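Local atomic coordinates of DMATS type aromatic prenyltransferase (Streptomyces coelicolor, PDB entry 6ZS0), a protein that probably transfers a dimethylallyl group to carbon 5 of the indole ring of tryptophan, as an aromatic prenyltransferase of the ABBA-barrel fold. Residues F123-A137 with G147-E159. Numbering follows the deposited sequence.
Sequences FLPPAPQGPLALWCA and GVKVYLNPAVGGE
Asn153 sends its side-chain amide across to the loop before strand 135-139, where ND2 gives weak hydrogen bonds to Gly130 O (2.9 Å) and Leu132 O (3.1 Å). With CG anti to the backbone N (chi1 180°), the amide reaches these carbonyls while OD1 accepts from Ala155 N, which stands above the amide's carbonyl plane, closing an Asx turn; asparagine suits the place because it both donates and accepts. A leucine here would probably leave both carbonyls without this donor and the turn without its acceptor. Backbone bonds add to this: Gln129 N binds Val156 O (2.8 Å), and reciprocal pairs join Trp135 to Tyr151 and Ala137 to Lys149 in an antiparallel hairpin of the barrel. One water bridges Phe123 O, Ala133 O and Asn153 N.

Among apolar contacts, Leu152 CB lies over the Phe123 ring face, 4.0 Å from its centroid, in a CH-pi contact, while the peptide to Pro154 meets the ring edge. Val156 CG2 packs tightly into the corner formed by Pro125 and Pro128 (CB 3.4 Å away); short, branched valine suits it, its methyl meeting both rigid rings. Small Ala137 admits the Tyr151 ring edge at CE1. Beyond the Trp135-Tyr151 pair, strand pairing thus yields to Asn153, water and one backbone bond, giving carbonyls of the irregular loop polar partners.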
ATOM      1  N   PHE A 123      -0.362  -5.739  18.861  1.00 18.39           N
ATOM      2  CA  PHE A 123      -0.430  -6.130  17.432  1.00 18.04           C
ATOM      3  C   PHE A 123       0.253  -7.466  17.149  1.00 18.02           C
ATOM      4  O   PHE A 123      -0.039  -8.033  16.078  1.00 17.72           O
ATOM      5  CB  PHE A 123       0.081  -4.987  16.561  1.00 17.61           C
ATOM      6  CG  PHE A 123      -0.845  -3.804  16.507  1.00 17.64           C
ATOM      7  CD1 PHE A 123      -0.544  -2.624  17.183  1.00 17.90           C
ATOM      8  CD2 PHE A 123      -2.034  -3.869  15.792  1.00 17.31           C
ATOM      9  CE1 PHE A 123      -1.407  -1.535  17.142  1.00 17.89           C
ATOM     10  CE2 PHE A 123      -2.866  -2.770  15.729  1.00 17.71           C
ATOM     11  CZ  PHE A 123      -2.562  -1.614  16.417  1.00 18.07           C
ATOM     12  N   LEU A 124       1.090  -7.981  18.060  1.00 18.79           N
ATOM     13  CA  LEU A 124       1.772  -9.297  17.898  1.00 20.19           C
ATOM     14  C   LEU A 124       1.507 -10.179  19.117  1.00 21.29           C
ATOM     15  O   LEU A 124       2.428 -10.548  19.852  1.00 22.25           O
ATOM     16  CB  LEU A 124       3.269  -9.052  17.688  1.00 20.80           C
ATOM     17  CG  LEU A 124       3.642  -8.314  16.393  1.00 21.11           C
ATOM     18  CD1 LEU A 124       5.149  -8.170  16.288  1.00 21.58           C
ATOM     19  CD2 LEU A 124       3.099  -8.996  15.146  1.00 21.48           C
ATOM     20  N   PRO A 125       0.234 -10.514  19.392  1.00 21.66           N
ATOM     21  CA  PRO A 125      -0.088 -11.456  20.459  1.00 22.83           C
ATOM     22  C   PRO A 125       0.099 -12.899  20.002  1.00 24.78           C
ATOM     23  O   PRO A 125       0.328 -13.163  18.825  1.00 24.25           O
ATOM     24  CB  PRO A 125      -1.572 -11.172  20.703  1.00 22.90           C
ATOM     25  CG  PRO A 125      -2.098 -10.839  19.296  1.00 22.19           C
ATOM     26  CD  PRO A 125      -0.971 -10.009  18.704  1.00 21.59           C
ATOM     27  N   PRO A 126      -0.003 -13.892  20.907  1.00 26.50           N
ATOM     28  CA  PRO A 126      -0.094 -15.292  20.484  1.00 27.80           C
ATOM     29  C   PRO A 126      -1.468 -15.575  19.847  1.00 27.83           C
ATOM     30  O   PRO A 126      -2.386 -14.829  20.051  1.00 30.37           O
ATOM     31  CB  PRO A 126       0.144 -16.080  21.788  1.00 28.26           C
ATOM     32  CG  PRO A 126      -0.262 -15.121  22.903  1.00 28.42           C
ATOM     33  CD  PRO A 126      -0.006 -13.729  22.370  1.00 27.71           C
ATOM     34  N   ALA A 127      -1.565 -16.614  19.038  1.00 29.12           N
ATOM     35  CA  ALA A 127      -2.801 -16.992  18.318  1.00 28.56           C
ATOM     36  C   ALA A 127      -3.385 -15.766  17.622  1.00 27.16           C
ATOM     37  O   ALA A 127      -4.576 -15.475  17.761  1.00 27.43           O
ATOM     38  CB  ALA A 127      -3.784 -17.593  19.283  1.00 29.68           C
ATOM     39  N   PRO A 128      -2.586 -15.010  16.836  1.00 25.24           N
ATOM     40  CA  PRO A 128      -3.111 -13.872  16.092  1.00 24.52           C
ATOM     41  C   PRO A 128      -4.098 -14.317  15.015  1.00 24.01           C
ATOM     42  O   PRO A 128      -3.958 -15.412  14.474  1.00 23.44           O
ATOM     43  CB  PRO A 128      -1.864 -13.263  15.440  1.00 23.92           C
ATOM     44  CG  PRO A 128      -0.949 -14.436  15.274  1.00 24.22           C
ATOM     45  CD  PRO A 128      -1.153 -15.221  16.561  1.00 24.69           C
ATOM     46  N   GLN A 129      -5.059 -13.462  14.724  1.00 23.60           N
ATOM     47  CA  GLN A 129      -6.026 -13.643  13.627  1.00 24.29           C
ATOM     48  C   GLN A 129      -5.561 -12.827  12.424  1.00 22.33           C
ATOM     49  O   GLN A 129      -4.829 -11.820  12.614  1.00 21.57           O
ATOM     50  CB  GLN A 129      -7.412 -13.284  14.134  1.00 26.91           C
ATOM     51  CG  GLN A 129      -7.796 -14.176  15.301  1.00 29.53           C
ATOM     52  CD  GLN A 129      -9.200 -13.957  15.790  1.00 31.94           C
ATOM     53  OE1 GLN A 129     -10.144 -13.847  15.002  1.00 35.56           O
ATOM     54  NE2 GLN A 129      -9.339 -13.904  17.106  1.00 32.78           N
ATOM     55  N   GLY A 130      -5.932 -13.286  11.235  1.00 21.59           N
ATOM     56  CA  GLY A 130      -5.512 -12.704   9.948  1.00 20.29           C
ATOM     57  C   GLY A 130      -6.181 -11.355   9.755  1.00 19.66           C
ATOM     58  O   GLY A 130      -6.910 -10.879  10.630  1.00 20.38           O
ATOM     59  N   PRO A 131      -6.051 -10.737   8.579  1.00 18.41           N
ATOM     60  CA  PRO A 131      -5.337 -11.314   7.429  1.00 17.85           C
ATOM     61  C   PRO A 131      -3.830 -11.038   7.282  1.00 16.56           C
ATOM     62  O   PRO A 131      -3.228 -11.486   6.319  1.00 17.66           O
ATOM     63  CB  PRO A 131      -6.096 -10.623   6.287  1.00 18.04           C
ATOM     64  CG  PRO A 131      -6.379  -9.274   6.847  1.00 18.06           C
ATOM     65  CD  PRO A 131      -6.804  -9.533   8.254  1.00 18.56           C
ATOM     66  N   LEU A 132      -3.241 -10.320   8.224  1.00 14.81           N
ATOM     67  CA  LEU A 132      -1.800 -10.011   8.228  1.00 13.77           C
ATOM     68  C   LEU A 132      -1.331  -9.907   9.668  1.00 13.04           C
ATOM     69  O   LEU A 132      -2.182  -9.727  10.582  1.00 12.76           O
ATOM     70  CB  LEU A 132      -1.522  -8.713   7.440  1.00 13.39           C
ATOM     71  CG  LEU A 132      -1.793  -7.387   8.163  1.00 13.49           C
ATOM     72  CD1 LEU A 132      -0.955  -6.223   7.588  1.00 13.44           C
ATOM     73  CD2 LEU A 132      -3.258  -7.052   8.110  1.00 13.79           C
ATOM     74  N   ALA A 133      -0.017 -10.011   9.870  1.00 12.63           N
ATOM     75  CA  ALA A 133       0.681  -9.676  11.123  1.00 12.39           C
ATOM     76  C   ALA A 133       1.512  -8.403  10.950  1.00 12.18           C
ATOM     77  O   ALA A 133       1.457  -7.548  11.820  1.00 12.72           O
ATOM     78  CB  ALA A 133       1.535 -10.839  11.569  1.00 12.63           C
ATOM     79  N   LEU A 134       2.276  -8.292   9.869  1.00 11.85           N
ATOM     80  CA  LEU A 134       3.189  -7.132   9.694  1.00 11.95           C
ATOM     81  C   LEU A 134       3.594  -7.038   8.246  1.00 11.91           C
ATOM     82  O   LEU A 134       4.149  -8.009   7.694  1.00 12.15           O
ATOM     83  CB  LEU A 134       4.419  -7.283  10.594  1.00 12.21           C
ATOM     84  CG  LEU A 134       5.325  -6.048  10.675  1.00 12.40           C
ATOM     85  CD1 LEU A 134       6.009  -6.012  12.032  1.00 12.87           C
ATOM     86  CD2 LEU A 134       6.338  -6.012   9.517  1.00 12.45           C
ATOM     87  N   TRP A 135       3.326  -5.904   7.633  1.00 11.89           N
ATOM     88  CA  TRP A 135       3.865  -5.556   6.313  1.00 12.34           C
ATOM     89  C   TRP A 135       4.757  -4.341   6.501  1.00 13.03           C
ATOM     90  O   TRP A 135       4.568  -3.587   7.451  1.00 12.97           O
ATOM     91  CB  TRP A 135       2.772  -5.241   5.291  1.00 12.10           C
ATOM     92  CG  TRP A 135       1.829  -6.364   4.995  1.00 12.10           C
ATOM     93  CD1 TRP A 135       1.991  -7.701   5.249  1.00 12.28           C
ATOM     94  CD2 TRP A 135       0.558  -6.233   4.338  1.00 12.27           C
ATOM     95  NE1 TRP A 135       0.913  -8.397   4.780  1.00 12.38           N
ATOM     96  CE2 TRP A 135       0.019  -7.519   4.231  1.00 12.19           C
ATOM     97  CE3 TRP A 135      -0.167  -5.146   3.860  1.00 12.19           C
ATOM     98  CZ2 TRP A 135      -1.231  -7.741   3.662  1.00 12.27           C
ATOM     99  CZ3 TRP A 135      -1.397  -5.371   3.292  1.00 12.18           C
ATOM    100  CH2 TRP A 135      -1.898  -6.644   3.171  1.00 12.17           C
ATOM    101  N   CYS A 136       5.687  -4.204   5.594  0.69 13.71           N
ATOM    102  CA  CYS A 136       6.636  -3.088   5.544  0.69 14.69           C
ATOM    103  C   CYS A 136       6.540  -2.428   4.173  0.69 14.54           C
ATOM    104  O   CYS A 136       6.572  -3.142   3.167  0.69 14.26           O
ATOM    105  CB  CYS A 136       8.029  -3.601   5.846  0.69 15.30           C
ATOM    106  SG  CYS A 136       9.234  -2.265   5.952  0.69 17.44           S
ATOM    107  N   ALA A 137       6.413  -1.095   4.139  1.00 14.95           N
ATOM    108  CA  ALA A 137       6.545  -0.335   2.882  1.00 15.38           C
ATOM    109  C   ALA A 137       7.837   0.476   2.950  1.00 16.14           C
ATOM    110  O   ALA A 137       8.094   1.135   3.964  1.00 16.40           O
ATOM    111  CB  ALA A 137       5.377   0.564   2.670  1.00 15.69           C
ATOM    112  N   GLY A 147      12.529   5.572   3.303  1.00 21.59           N
ATOM    113  CA  GLY A 147      11.520   5.772   4.349  1.00 21.54           C
ATOM    114  C   GLY A 147      10.945   4.414   4.684  1.00 20.94           C
ATOM    115  O   GLY A 147      10.816   3.610   3.750  1.00 21.58           O
ATOM    116  N   VAL A 148      10.692   4.145   5.949  1.00 21.20           N
ATOM    117  CA  VAL A 148      10.142   2.840   6.399  1.00 20.67           C
ATOM    118  C   VAL A 148       8.780   3.064   7.057  1.00 20.39           C
ATOM    119  O   VAL A 148       8.677   3.874   7.970  1.00 20.53           O
ATOM    120  CB  VAL A 148      11.125   2.121   7.328  1.00 21.03           C
ATOM    121  CG1 VAL A 148      10.545   0.842   7.901  1.00 20.98           C
ATOM    122  CG2 VAL A 148      12.443   1.843   6.614  1.00 21.67           C
ATOM    123  N   LYS A 149       7.771   2.333   6.603  1.00 19.63           N
ATOM    124  CA  LYS A 149       6.411   2.366   7.149  1.00 19.45           C
ATOM    125  C   LYS A 149       6.067   0.929   7.531  1.00 17.81           C
ATOM    126  O   LYS A 149       6.348   0.057   6.709  1.00 18.88           O
ATOM    127  CB  LYS A 149       5.454   2.879   6.079  1.00 21.71           C
ATOM    128  CG  LYS A 149       4.065   3.259   6.556  1.00 23.81           C
ATOM    129  CD  LYS A 149       3.299   4.053   5.517  1.00 26.38           C
ATOM    130  CE  LYS A 149       4.181   4.994   4.730  1.00 28.66           C
ATOM    131  NZ  LYS A 149       3.391   6.022   4.010  1.00 31.77           N
ATOM    132  N   VAL A 150       5.528   0.716   8.717  1.00 15.71           N
ATOM    133  CA  VAL A 150       5.079  -0.612   9.181  1.00 15.24           C
ATOM    134  C   VAL A 150       3.565  -0.626   9.291  1.00 14.46           C
ATOM    135  O   VAL A 150       3.025   0.284   9.899  1.00 14.32           O
ATOM    136  CB  VAL A 150       5.754  -0.946  10.520  1.00 15.97           C
ATOM    137  CG1 VAL A 150       5.328  -2.286  11.044  1.00 16.51           C
ATOM    138  CG2 VAL A 150       7.257  -0.890  10.341  1.00 16.65           C
ATOM    139  N   TYR A 151       2.935  -1.684   8.749  1.00 13.56           N
ATOM    140  CA  TYR A 151       1.475  -1.929   8.755  1.00 13.66           C
ATOM    141  C   TYR A 151       1.176  -3.075   9.706  1.00 13.08           C
ATOM    142  O   TYR A 151       1.782  -4.129   9.574  1.00 12.79           O
ATOM    143  CB  TYR A 151       0.993  -2.272   7.357  1.00 14.16           C
ATOM    144  CG  TYR A 151       1.020  -1.128   6.388  1.00 15.47           C
ATOM    145  CD1 TYR A 151       2.192  -0.771   5.759  1.00 16.60           C
ATOM    146  CD2 TYR A 151      -0.128  -0.409   6.110  1.00 16.50           C
ATOM    147  CE1 TYR A 151       2.223   0.288   4.858  1.00 18.01           C
ATOM    148  CE2 TYR A 151      -0.107   0.655   5.224  1.00 17.88           C
ATOM    149  CZ  TYR A 151       1.069   1.004   4.609  1.00 18.84           C
ATOM    150  OH  TYR A 151       1.094   2.029   3.701  1.00 22.23           O
ATOM    151  N   LEU A 152       0.282  -2.813  10.644  1.00 13.13           N
ATOM    152  CA  LEU A 152      -0.155  -3.781  11.667  1.00 13.21           C
ATOM    153  C   LEU A 152      -1.666  -3.969  11.574  1.00 13.21           C
ATOM    154  O   LEU A 152      -2.335  -3.162  10.881  1.00 13.07           O
ATOM    155  CB  LEU A 152       0.269  -3.260  13.033  1.00 13.59           C
ATOM    156  CG  LEU A 152       1.747  -2.933  13.194  1.00 13.79           C
ATOM    157  CD1 LEU A 152       1.976  -2.162  14.464  1.00 14.24           C
ATOM    158  CD2 LEU A 152       2.554  -4.219  13.193  1.00 13.87           C
ATOM    159  N   ASN A 153      -2.174  -5.008  12.223  1.00 13.33           N
ATOM    160  CA  ASN A 153      -3.568  -5.524  12.064  1.00 13.83           C
ATOM    161  C   ASN A 153      -4.412  -5.241  13.301  1.00 14.55           C
ATOM    162  O   ASN A 153      -4.291  -5.955  14.296  1.00 14.74           O
ATOM    163  CB  ASN A 153      -3.526  -7.029  11.831  1.00 13.94           C
ATOM    164  CG  ASN A 153      -4.896  -7.641  11.662  1.00 14.28           C
ATOM    165  OD1 ASN A 153      -5.892  -6.936  11.523  1.00 14.94           O
ATOM    166  ND2 ASN A 153      -4.943  -8.959  11.682  1.00 14.99           N
ATOM    167  N   PRO A 154      -5.273  -4.201  13.299  1.00 15.13           N
ATOM    168  CA  PRO A 154      -6.145  -3.936  14.443  1.00 16.12           C
ATOM    169  C   PRO A 154      -7.080  -5.108  14.797  1.00 16.67           C
ATOM    170  O   PRO A 154      -7.570  -5.126  15.952  1.00 17.89           O
ATOM    171  CB  PRO A 154      -6.930  -2.707  13.973  1.00 16.16           C
ATOM    172  CG  PRO A 154      -5.993  -2.025  13.029  1.00 15.92           C
ATOM    173  CD  PRO A 154      -5.397  -3.170  12.256  1.00 15.50           C
ATOM    174  N   ALA A 155      -7.373  -6.013  13.852  1.00 16.58           N
ATOM    175  CA  ALA A 155      -8.283  -7.170  14.029  1.00 17.70           C
ATOM    176  C   ALA A 155      -7.515  -8.414  14.474  1.00 18.28           C
ATOM    177  O   ALA A 155      -8.110  -9.519  14.414  1.00 18.53           O
ATOM    178  CB  ALA A 155      -9.052  -7.448  12.768  1.00 17.94           C
ATOM    179  N   VAL A 156      -6.271  -8.274  14.946  1.00 18.67           N
ATOM    180  CA  VAL A 156      -5.409  -9.434  15.328  1.00 19.89           C
ATOM    181  C   VAL A 156      -6.080 -10.264  16.436  1.00 20.88           C
ATOM    182  O   VAL A 156      -5.820 -11.476  16.490  1.00 20.62           O
ATOM    183  CB  VAL A 156      -3.990  -8.991  15.747  1.00 20.28           C
ATOM    184  CG1 VAL A 156      -3.988  -8.085  16.957  1.00 21.20           C
ATOM    185  CG2 VAL A 156      -3.101 -10.187  15.978  1.00 20.52           C
ATOM    186  N   GLY A 157      -6.858  -9.623  17.312  1.00 22.44           N
ATOM    187  CA  GLY A 157      -7.626 -10.301  18.385  1.00 24.39           C
ATOM    188  C   GLY A 157      -9.103 -10.459  18.063  1.00 25.71           C
ATOM    189  O   GLY A 157      -9.888 -10.722  19.000  1.00 28.64           O
ATOM    190  N   GLY A 158      -9.479 -10.319  16.796  1.00 25.92           N
ATOM    191  CA  GLY A 158     -10.870 -10.364  16.310  1.00 26.25           C
ATOM    192  C   GLY A 158     -11.381  -8.989  15.965  1.00 25.74           C
ATOM    193  O   GLY A 158     -10.924  -8.012  16.579  1.00 25.15           O
ATOM    194  N   GLU A 159     -12.303  -8.918  15.011  1.00 26.62           N
ATOM    195  CA  GLU A 159     -12.907  -7.661  14.504  1.00 28.04           C
ATOM    196  C   GLU A 159     -13.546  -6.895  15.663  1.00 27.92           C
ATOM    197  O   GLU A 159     -13.503  -5.654  15.645  1.00 27.51           O
ATOM    198  CB  GLU A 159     -13.915  -7.971  13.393  1.00 29.27           C
ATOM    199  CG  GLU A 159     -13.266  -8.503  12.125  1.00 29.55           C
TER
HETATM  200  O   HOH W   1      -0.488  -6.943  13.568  1.00 14.33           O
HETATM  201  O   HOH W   2      -9.269 -10.723  12.331  1.00 37.96           O